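Local coordinates for ESAT-6/WXG100 secretion system protein (Streptococcus gallolyticus, PDB 7JQE) that forms the extracellular part of EsaA, a membrane subunit of the bacterial type VIIb secretion system, and so probably takes part in the export of proteins such as toxins, at residues L163-D169 and K469-V473; K173-A177 and F457-D461. One frame throughout, in Å; residues are numbered along the deposited sequence.

Interaction 1. Residues L163-D169 and K469-V473. With EDO (1,2-ethanediol), chain S.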
# COMPACT_ATOMS: atom_id res chain seq x y z
N LEU A 163 29.84 14.45 41.18
CA LEU A 163 28.89 13.48 40.66
C LEU A 163 28.77 13.58 39.14
O LEU A 163 28.66 12.56 38.45
CB LEU A 163 27.52 13.66 41.32
CG LEU A 163 27.44 13.19 42.77
CD1 LEU A 163 26.18 13.70 43.46
CD2 LEU A 163 27.51 11.67 42.83
N LEU A 164 28.78 14.80 38.60
CA LEU A 164 28.64 14.96 37.16
C LEU A 164 29.84 14.41 36.40
O LEU A 164 29.69 13.93 35.27
CB LEU A 164 28.42 16.43 36.81
CG LEU A 164 27.08 17.02 37.26
CD1 LEU A 164 26.98 18.49 36.92
CD2 LEU A 164 25.93 16.25 36.62
N ASN A 165 31.03 14.47 36.99
CA ASN A 165 32.22 13.88 36.37
C ASN A 165 32.34 12.39 36.64
O ASN A 165 33.33 11.78 36.24
CB ASN A 165 33.48 14.58 36.87
CG ASN A 165 33.63 15.98 36.31
OD1 ASN A 165 33.80 16.95 37.06
ND2 ASN A 165 33.56 16.10 34.99
N GLN A 166 31.35 11.79 37.30
CA GLN A 166 31.39 10.38 37.66
C GLN A 166 30.25 9.56 37.06
O GLN A 166 30.40 8.34 36.94
CB GLN A 166 31.37 10.22 39.19
CG GLN A 166 31.67 8.82 39.69
CD GLN A 166 31.83 8.77 41.20
OE1 GLN A 166 31.95 9.80 41.87
NE2 GLN A 166 31.83 7.56 41.75
N VAL A 167 29.15 10.19 36.68
CA VAL A 167 27.99 9.50 36.12
C VAL A 167 27.93 9.82 34.64
O VAL A 167 27.87 11.00 34.25
CB VAL A 167 26.69 9.92 36.83
CG1 VAL A 167 25.49 9.30 36.13
CG2 VAL A 167 26.73 9.50 38.29
N THR A 168 27.94 8.78 33.81
CA THR A 168 27.82 8.97 32.37
C THR A 168 26.36 9.07 31.96
O THR A 168 25.47 8.53 32.62
CB THR A 168 28.48 7.81 31.62
OG1 THR A 168 27.70 6.62 31.79
CG2 THR A 168 29.89 7.56 32.16
N ASP A 169 26.12 9.78 30.86
CA ASP A 169 24.75 9.92 30.37
C ASP A 169 24.18 8.57 29.96
O ASP A 169 22.96 8.37 30.03
CB ASP A 169 24.71 10.90 29.20
CG ASP A 169 25.20 12.28 29.60
OD1 ASP A 169 26.36 12.40 30.03
OD2 ASP A 169 24.42 13.25 29.48
N LYS A 469 18.97 12.88 34.87
CA LYS A 469 20.27 12.98 35.54
C LYS A 469 20.27 14.13 36.54
O LYS A 469 20.81 14.00 37.65
CB LYS A 469 21.37 13.16 34.49
CG LYS A 469 22.79 13.11 35.02
CD LYS A 469 23.79 13.54 33.96
CE LYS A 469 25.22 13.34 34.44
NZ LYS A 469 26.22 13.79 33.43
N GLU A 470 19.66 15.26 36.17
CA GLU A 470 19.66 16.42 37.05
C GLU A 470 18.83 16.17 38.30
O GLU A 470 19.17 16.65 39.39
CB GLU A 470 19.15 17.65 36.30
CG GLU A 470 20.25 18.61 35.86
CD GLU A 470 19.75 19.66 34.88
OE1 GLU A 470 19.53 19.32 33.70
OE2 GLU A 470 19.58 20.83 35.29
N SER A 471 17.72 15.44 38.18
CA SER A 471 16.91 15.13 39.35
C SER A 471 17.66 14.23 40.31
O SER A 471 17.68 14.47 41.52
CB SER A 471 15.59 14.48 38.92
OG SER A 471 14.75 15.42 38.26
N GLY A 472 18.30 13.18 39.78
CA GLY A 472 19.06 12.29 40.64
C GLY A 472 20.21 12.98 41.34
O GLY A 472 20.46 12.75 42.53
N VAL A 473 20.94 13.83 40.62
CA VAL A 473 22.09 14.52 41.21
C VAL A 473 21.64 15.44 42.33
O VAL A 473 22.29 15.52 43.39
CB VAL A 473 22.87 15.28 40.12
CG1 VAL A 473 23.90 16.20 40.75
CG2 VAL A 473 23.54 14.31 39.17
C1 EDO S . 12.66 16.29 35.54
O1 EDO S . 12.65 14.95 36.06
C2 EDO S . 11.23 16.76 35.30
O2 EDO S . 10.50 16.76 36.53

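Interaction 2. Residues K173-A177 and F457-D461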
# COMPACT_ATOMS: atom_id res chain seq x y z
N LYS A 173 20.65 6.88 31.03
CA LYS A 173 19.71 6.41 30.02
C LYS A 173 19.22 5.01 30.34
O LYS A 173 18.02 4.71 30.22
CB LYS A 173 20.35 6.47 28.63
CG LYS A 173 19.38 6.29 27.48
CD LYS A 173 20.05 6.54 26.14
CE LYS A 173 19.03 6.58 25.00
NZ LYS A 173 19.68 6.81 23.68
N SER A 174 20.13 4.13 30.76
CA SER A 174 19.72 2.78 31.16
C SER A 174 18.80 2.83 32.38
O SER A 174 17.84 2.06 32.47
CB SER A 174 20.95 1.93 31.46
OG SER A 174 21.91 2.04 30.42
N ALA A 175 19.08 3.73 33.33
CA ALA A 175 18.23 3.83 34.51
C ALA A 175 16.84 4.34 34.14
O ALA A 175 15.84 3.86 34.66
CB ALA A 175 18.88 4.73 35.56
N LEU A 176 16.77 5.32 33.23
CA LEU A 176 15.46 5.80 32.79
C LEU A 176 14.71 4.72 32.02
O LEU A 176 13.50 4.55 32.20
CB LEU A 176 15.63 7.06 31.93
CG LEU A 176 14.34 7.74 31.48
CD1 LEU A 176 13.53 8.23 32.68
CD2 LEU A 176 14.64 8.89 30.52
N ALA A 177 15.42 3.96 31.18
CA ALA A 177 14.79 2.85 30.47
C ALA A 177 14.20 1.84 31.45
O ALA A 177 13.10 1.32 31.23
CB ALA A 177 15.80 2.18 29.54
N PHE A 457 14.85 2.01 22.89
CA PHE A 457 15.85 2.48 23.84
C PHE A 457 16.61 3.69 23.31
O PHE A 457 16.87 4.64 24.05
CB PHE A 457 16.82 1.35 24.18
CG PHE A 457 17.86 1.73 25.20
CD1 PHE A 457 17.57 1.66 26.55
CD2 PHE A 457 19.11 2.17 24.80
CE1 PHE A 457 18.52 2.02 27.49
CE2 PHE A 457 20.07 2.53 25.74
CZ PHE A 457 19.77 2.46 27.08
N ASP A 458 16.96 3.67 22.02
CA ASP A 458 17.81 4.72 21.47
C ASP A 458 17.04 6.02 21.30
O ASP A 458 17.58 7.10 21.56
CB ASP A 458 18.40 4.28 20.14
CG ASP A 458 19.32 3.09 20.28
OD1 ASP A 458 20.05 3.02 21.29
OD2 ASP A 458 19.30 2.22 19.38
N ASN A 459 15.79 5.95 20.85
CA ASN A 459 15.02 7.16 20.60
C ASN A 459 14.59 7.87 21.88
O ASN A 459 13.94 8.92 21.78
CB ASN A 459 13.80 6.83 19.75
CG ASN A 459 14.17 6.33 18.37
OD1 ASN A 459 13.46 5.52 17.77
ND2 ASN A 459 15.31 6.79 17.86
N ILE A 460 14.91 7.33 23.05
CA ILE A 460 14.67 8.06 24.29
C ILE A 460 15.41 9.39 24.22
O ILE A 460 16.64 9.43 24.08
CB ILE A 460 15.12 7.23 25.50
CG1 ILE A 460 14.33 5.92 25.58
CG2 ILE A 460 14.97 8.02 26.78
CD1 ILE A 460 14.58 5.14 26.85
N ASP A 461 14.66 10.48 24.31
CA ASP A 461 15.22 11.79 24.01
C ASP A 461 16.38 12.12 24.96
O ASP A 461 16.37 11.77 26.14
CB ASP A 461 14.14 12.87 24.11
CG ASP A 461 14.50 14.13 23.35
OD1 ASP A 461 14.17 14.21 22.15
OD2 ASP A 461 15.12 15.03 23.95

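Interaction 1. Residues L163-D169 and K469-V473
Two oxygens of the 163-169 segment attend the ammonium group of Lys-469: NZ makes a weak hydrogen bond of 3.3 Å to the carbonyl O of Val-167 and a long salt bridge of 3.7 Å to OD1 of Asp-169. Neither is short, and these two oxygens probably hold the group only loosely. Lysine suits the place because its chain is long enough to span the gap from helix 462-491. With CG anti to the backbone N (chi1 -173°) and every later torsion extended, it runs out straight to the turn. On the way its CE passes 3.7 Å from CD2 of Leu-164, the methyl branch that also meets CG2 of Val-473 at 4.0 Å, Leu-164 and Val-473 crossing at about a right angle. The turn that Lys-469 reaches joins two successive helices, 152-164 and 169-179; Thr-168 is the N-cap of the second, and O of Leu-163 accepts hydrogen bonds from the backbone N of both Gln-166 and Val-167 where the first one ends. Leu-163 extends the apolar side, its CD1 lying 4.3 Å from CG1 of Val-473, and Phe-135 of helix 102-135 packs on both Val-167 and Val-473. Away from this contact, Ser-471 OG hydrogen-bonds O1 of a 1,2-ethanediol, probably a crystallisation additive.

Interaction 2. Residues K173-A177 and F457-D461
Lys-173 reaches from its helix to the 457-461 segment, where NZ donates a hydrogen bond of 3.0 Å to the carbonyl O of Asp-458. The bond is well bent at the acceptor, with a C=O...N angle of 112° and the donor tilted 27° from the carbonyl plane. The lysine chain is extended, CG anti to the backbone N (chi1 -168°), which carries CE to 3.1 Å from O of Phe-457 and NZ on to Asp-458. OD1 of Asp-458 stays 4.5 Å from NZ, too far for a salt bridge, though its charge may still attract the ammonium group. The lysine methylenes slant past the Phe-457 ring, CG lying 3.9 Å from CZ. That ring turns its edge to the helix, bringing CE1 within 3.4 Å of CB of Ala-177; a small methyl suits such a close approach. CA of Ser-174 also lies at the ring edge, while its OG bonds to O of Asp-170. CG2 of Ile-460 meets CD2 of Leu-176 at 3.9 Å. Farther out, N of Asp-461 bonds to OG of Ser-183 of the second subunit. Phe-457 to Ile-460 form a type I beta turn that packs against helix 169-179, and Asp-461 then N-caps helix 462-491, its OD2 hydrogen-bonding N of Leu-463.

Interactions 1 and 2, with centres about 15 Å apart, join the same two parts of the chain: the segments around helix 169-179 and those leading into and along helix 462-491. The chain leaves near interaction 1, passes interaction 2, runs through further helices and strands, and returns by interaction 2 before interaction 1. An extended lysine reaches a backbone carbonyl in each, but the directions are reversed: Lys-173 lies on the outgoing helix 169-179, Lys-469 on the returning helix 462-491, and the bond of Lys-469 is weak. The second subunit borders interaction 2 more closely, Ser-183 of that subunit bonding Asp-461 N; near interaction 1, Gln-133 of the second subunit reaches only Ser-471.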